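Local coordinates for putative ATP-grasp superfamily protein (Archaeoglobus fulgidus, PDB 3DF7) that is of unknown function but belongs to the ATP-grasp superfamily and so probably binds ATP and a metal ion, at residues Arg130-Arg141 against Asp153-Phe164. Residues are numbered along the deposited sequence; the frame is centred on the assembly and turned at random.
Sequences RPLDCKFIIKPR and DEVPDGHIAQEF
Strands 136-140 and 159-163 pair antiparallel, their axes 4.5 Å apart, in a small three-stranded sheet of the ATP-grasp domain, held by hydrogen-bonded pairs Ile137-Gln162 and Lys139-Ile160. The pairing continues at both ends: Phe164 N donates to Lys135 O, and Arg141 N to Gly158 O. Ala161 suits its place because its small CB meets the Phe136 ring obliquely, 3.7 Å from CD1, while Ile138, on the same face of the sheet as Ala161, brings CG2 to the edge of that ring and near Val155 CG2. Ile138 reaches out to Pro156, its CD1 meeting the CD of the proline ring at 3.6 Å. On the other face of the sheet, which strand 240-246 and helix 111-118 cover, Lys139 lays its aliphatic CG on Ile160 CG1 (3.6 Å); Gln162 turns its NE2 to Thr127. Gly158, with positive phi (93°), serves the type II turn leading into His159. With CG anti to the carbonyl carbon (chi1 -77°), the His159 ring lies alongside Pro140 and is clasped between two prolines, Pro156 CG over one face and Pro140 over the other. An alanine at this position is likely to open a gap between those prolines and leave both without their flat partner. The Pro140 CA lies 3.9 Å from the His159 ring centroid, 15° off its normal, a CH-pi contact.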
loop_
_atom_site.group_PDB
_atom_site.type_symbol
_atom_site.label_atom_id
_atom_site.label_comp_id
_atom_site.label_asym_id
_atom_site.label_seq_id
_atom_site.Cartn_x
_atom_site.Cartn_y
_atom_site.Cartn_z
ATOM N N ARG A 130 17.688 -19.067 4.912
ATOM C CA ARG A 130 19.134 -19.096 5.078
ATOM C C ARG A 130 19.781 -18.482 3.839
ATOM O O ARG A 130 19.114 -18.270 2.831
ATOM C CB ARG A 130 19.600 -20.541 5.291
ATOM C CG ARG A 130 19.287 -21.047 6.695
ATOM C CD ARG A 130 19.760 -22.464 6.933
ATOM N NE ARG A 130 19.564 -22.856 8.329
ATOM C CZ ARG A 130 19.811 -24.072 8.804
ATOM N NH1 ARG A 130 20.263 -25.018 7.994
ATOM N NH2 ARG A 130 19.613 -24.339 10.088
ATOM N N PRO A 131 21.088 -18.175 3.899
ATOM C CA PRO A 131 21.763 -17.579 2.741
ATOM C C PRO A 131 21.537 -18.344 1.440
ATOM O O PRO A 131 21.441 -19.570 1.439
ATOM C CB PRO A 131 23.227 -17.573 3.168
ATOM C CG PRO A 131 23.126 -17.333 4.651
ATOM C CD PRO A 131 22.014 -18.287 5.041
ATOM N N LEU A 132 21.438 -17.605 0.340
ATOM C CA LEU A 132 21.243 -18.197 -0.978
ATOM C C LEU A 132 22.568 -18.152 -1.731
ATOM O O LEU A 132 23.440 -17.348 -1.406
ATOM C CB LEU A 132 20.193 -17.413 -1.766
ATOM C CG LEU A 132 18.741 -17.516 -1.296
ATOM C CD1 LEU A 132 17.899 -16.420 -1.937
ATOM C CD2 LEU A 132 18.199 -18.894 -1.647
ATOM N N ASP A 133 22.719 -19.009 -2.735
ATOM C CA ASP A 133 23.945 -19.028 -3.522
ATOM C C ASP A 133 23.964 -17.858 -4.493
ATOM O O ASP A 133 25.021 -17.320 -4.806
ATOM C CB ASP A 133 24.074 -20.340 -4.301
ATOM C CG ASP A 133 24.388 -21.518 -3.404
ATOM O OD1 ASP A 133 25.251 -21.362 -2.515
ATOM O OD2 ASP A 133 23.782 -22.596 -3.592
ATOM N N CYS A 134 22.785 -17.468 -4.966
ATOM C CA CYS A 134 22.667 -16.351 -5.897
ATOM C C CYS A 134 22.740 -15.036 -5.129
ATOM O O CYS A 134 22.576 -15.015 -3.913
ATOM C CB CYS A 134 21.332 -16.424 -6.643
ATOM S SG CYS A 134 19.868 -16.362 -5.564
ATOM N N LYS A 135 22.996 -13.943 -5.842
ATOM C CA LYS A 135 23.049 -12.632 -5.208
ATOM C C LYS A 135 21.708 -12.425 -4.516
ATOM O O LYS A 135 20.650 -12.557 -5.141
ATOM C CB LYS A 135 23.264 -11.543 -6.257
ATOM C CG LYS A 135 23.193 -10.128 -5.707
ATOM C CD LYS A 135 23.291 -9.118 -6.829
ATOM C CE LYS A 135 23.197 -7.696 -6.311
ATOM N NZ LYS A 135 23.363 -6.701 -7.409
ATOM N N PHE A 136 21.751 -12.106 -3.227
ATOM C CA PHE A 136 20.524 -11.915 -2.467
ATOM C C PHE A 136 20.636 -10.791 -1.448
ATOM O O PHE A 136 21.728 -10.326 -1.129
ATOM C CB PHE A 136 20.158 -13.220 -1.745
ATOM C CG PHE A 136 21.031 -13.525 -0.552
ATOM C CD1 PHE A 136 20.660 -13.105 0.726
ATOM C CD2 PHE A 136 22.236 -14.207 -0.709
ATOM C CE1 PHE A 136 21.473 -13.361 1.832
ATOM C CE2 PHE A 136 23.060 -14.469 0.387
ATOM C CZ PHE A 136 22.681 -14.046 1.661
ATOM N N ILE A 137 19.488 -10.349 -0.955
ATOM C CA ILE A 137 19.442 -9.316 0.066
ATOM C C ILE A 137 18.580 -9.909 1.163
ATOM O O ILE A 137 17.851 -10.871 0.926
ATOM C CB ILE A 137 18.780 -8.013 -0.443
ATOM C CG1 ILE A 137 17.404 -8.318 -1.041
ATOM C CG2 ILE A 137 19.676 -7.338 -1.470
ATOM C CD1 ILE A 137 16.663 -7.083 -1.515
ATOM N N ILE A 138 18.675 -9.364 2.367
ATOM C CA ILE A 138 17.850 -9.871 3.447
ATOM C C ILE A 138 16.780 -8.840 3.760
ATOM O O ILE A 138 16.953 -7.653 3.490
ATOM C CB ILE A 138 18.665 -10.154 4.727
ATOM C CG1 ILE A 138 19.320 -8.866 5.237
ATOM C CG2 ILE A 138 19.697 -11.233 4.452
ATOM C CD1 ILE A 138 19.865 -8.987 6.646
ATOM N N LYS A 139 15.661 -9.304 4.299
ATOM C CA LYS A 139 14.577 -8.409 4.674
ATOM C C LYS A 139 13.731 -9.062 5.757
ATOM O O LYS A 139 13.614 -10.286 5.809
ATOM C CB LYS A 139 13.729 -8.052 3.449
ATOM C CG LYS A 139 13.081 -9.220 2.738
ATOM C CD LYS A 139 12.927 -8.934 1.241
ATOM C CE LYS A 139 12.174 -7.643 0.967
ATOM N NZ LYS A 139 12.123 -7.336 -0.495
ATOM N N PRO A 140 13.156 -8.253 6.658
ATOM C CA PRO A 140 12.326 -8.791 7.739
ATOM C C PRO A 140 11.145 -9.574 7.177
ATOM O O PRO A 140 10.563 -9.175 6.169
ATOM C CB PRO A 140 11.876 -7.536 8.488
ATOM C CG PRO A 140 12.993 -6.561 8.232
ATOM C CD PRO A 140 13.268 -6.787 6.764
ATOM N N ARG A 141 10.796 -10.689 7.815
ATOM C CA ARG A 141 9.668 -11.490 7.350
ATOM C C ARG A 141 8.398 -10.648 7.330
ATOM O O ARG A 141 7.550 -10.820 6.459
ATOM C CB ARG A 141 9.474 -12.730 8.237
ATOM C CG ARG A 141 10.436 -13.871 7.912
ATOM C CD ARG A 141 10.191 -15.119 8.769
ATOM N NE ARG A 141 8.888 -15.743 8.534
ATOM C CZ ARG A 141 8.551 -16.952 8.981
ATOM N NH1 ARG A 141 9.421 -17.669 9.681
ATOM N NH2 ARG A 141 7.351 -17.449 8.729
ATOM N N ASP A 153 25.807 -11.216 4.799
ATOM C CA ASP A 153 26.347 -12.548 4.577
ATOM C C ASP A 153 25.470 -13.591 5.255
ATOM O O ASP A 153 25.325 -14.704 4.756
ATOM C CB ASP A 153 27.775 -12.636 5.111
ATOM C CG ASP A 153 28.708 -11.657 4.429
ATOM O OD1 ASP A 153 28.501 -10.435 4.579
ATOM O OD2 ASP A 153 29.640 -12.108 3.735
ATOM N N GLU A 154 24.875 -13.225 6.386
ATOM C CA GLU A 154 24.014 -14.150 7.116
ATOM C C GLU A 154 22.570 -13.664 7.171
ATOM O O GLU A 154 22.283 -12.494 6.926
ATOM C CB GLU A 154 24.536 -14.341 8.542
ATOM C CG GLU A 154 25.927 -14.953 8.624
ATOM C CD GLU A 154 26.007 -16.316 7.958
ATOM O OE1 GLU A 154 25.196 -17.201 8.301
ATOM O OE2 GLU A 154 26.886 -16.504 7.091
ATOM N N VAL A 155 21.660 -14.579 7.485
ATOM C CA VAL A 155 20.251 -14.236 7.597
ATOM C C VAL A 155 19.882 -14.237 9.078
ATOM O O VAL A 155 19.817 -15.290 9.710
ATOM C CB VAL A 155 19.352 -15.257 6.873
ATOM C CG1 VAL A 155 17.889 -14.838 7.005
ATOM C CG2 VAL A 155 19.756 -15.364 5.406
ATOM N N PRO A 156 19.642 -13.052 9.655
ATOM C CA PRO A 156 19.284 -13.011 11.076
ATOM C C PRO A 156 17.900 -13.607 11.329
ATOM O O PRO A 156 17.071 -13.681 10.419
ATOM C CB PRO A 156 19.344 -11.522 11.400
ATOM C CG PRO A 156 18.929 -10.889 10.116
ATOM C CD PRO A 156 19.693 -11.695 9.084
ATOM N N ASP A 157 17.660 -14.034 12.566
ATOM C CA ASP A 157 16.376 -14.612 12.939
ATOM C C ASP A 157 15.268 -13.612 12.647
ATOM O O ASP A 157 15.384 -12.435 12.981
ATOM C CB ASP A 157 16.372 -14.968 14.428
ATOM C CG ASP A 157 17.387 -16.039 14.773
ATOM O OD1 ASP A 157 18.564 -15.889 14.381
ATOM O OD2 ASP A 157 17.013 -17.029 15.439
ATOM N N GLY A 158 14.198 -14.079 12.017
ATOM C CA GLY A 158 13.094 -13.191 11.700
ATOM C C GLY A 158 13.183 -12.584 10.309
ATOM O O GLY A 158 12.293 -11.844 9.901
ATOM N N HIS A 159 14.258 -12.892 9.586
ATOM C CA HIS A 159 14.452 -12.377 8.230
ATOM C C HIS A 159 14.415 -13.500 7.202
ATOM O O HIS A 159 14.484 -14.682 7.540
ATOM C CB HIS A 159 15.813 -11.683 8.090
ATOM C CG HIS A 159 15.875 -10.308 8.678
ATOM N ND1 HIS A 159 15.728 -10.062 10.026
ATOM C CD2 HIS A 159 16.108 -9.105 8.101
ATOM C CE1 HIS A 159 15.870 -8.769 10.255
ATOM N NE2 HIS A 159 16.101 -8.165 9.103
ATOM N N ILE A 160 14.301 -13.119 5.936
ATOM C CA ILE A 160 14.339 -14.095 4.859
ATOM C C ILE A 160 15.453 -13.632 3.937
ATOM O O ILE A 160 15.862 -12.468 3.978
ATOM C CB ILE A 160 13.029 -14.149 4.023
ATOM C CG1 ILE A 160 12.757 -12.787 3.379
ATOM C CG2 ILE A 160 11.872 -14.602 4.888
ATOM C CD1 ILE A 160 11.756 -12.844 2.235
ATOM N N ALA A 161 15.961 -14.554 3.134
ATOM C CA ALA A 161 16.987 -14.240 2.160
ATOM C C ALA A 161 16.212 -14.257 0.853
ATOM O O ALA A 161 15.372 -15.135 0.648
ATOM C CB ALA A 161 18.067 -15.322 2.152
ATOM N N GLN A 162 16.460 -13.288 -0.019
ATOM C CA GLN A 162 15.747 -13.264 -1.283
ATOM C C GLN A 162 16.599 -12.773 -2.432
ATOM O O GLN A 162 17.237 -11.721 -2.356
ATOM C CB GLN A 162 14.483 -12.407 -1.183
ATOM C CG GLN A 162 13.616 -12.476 -2.439
ATOM C CD GLN A 162 12.253 -11.842 -2.247
ATOM O OE1 GLN A 162 12.125 -10.620 -2.173
ATOM N NE2 GLN A 162 11.224 -12.679 -2.155
ATOM N N GLU A 163 16.598 -13.563 -3.497
ATOM C CA GLU A 163 17.343 -13.254 -4.706
ATOM C C GLU A 163 17.080 -11.821 -5.149
ATOM O O GLU A 163 15.935 -11.364 -5.179
ATOM C CB GLU A 163 16.938 -14.241 -5.813
ATOM C CG GLU A 163 17.266 -13.788 -7.236
ATOM C CD GLU A 163 16.818 -14.786 -8.288
ATOM O OE1 GLU A 163 15.792 -15.460 -8.074
ATOM O OE2 GLU A 163 17.481 -14.887 -9.338
ATOM N N PHE A 164 18.148 -11.107 -5.483
ATOM C CA PHE A 164 18.013 -9.732 -5.934
ATOM C C PHE A 164 17.695 -9.747 -7.418
ATOM O O PHE A 164 18.427 -10.340 -8.215
ATOM C CB PHE A 164 19.310 -8.953 -5.711
ATOM C CG PHE A 164 19.216 -7.508 -6.105
ATOM C CD1 PHE A 164 18.610 -6.581 -5.263
ATOM C CD2 PHE A 164 19.702 -7.078 -7.336
ATOM C CE1 PHE A 164 18.488 -5.241 -5.642
ATOM C CE2 PHE A 164 19.586 -5.742 -7.724
ATOM C CZ PHE A 164 18.976 -4.823 -6.874
HETATM O O HOH W 1 20.322 -12.274 -7.922
#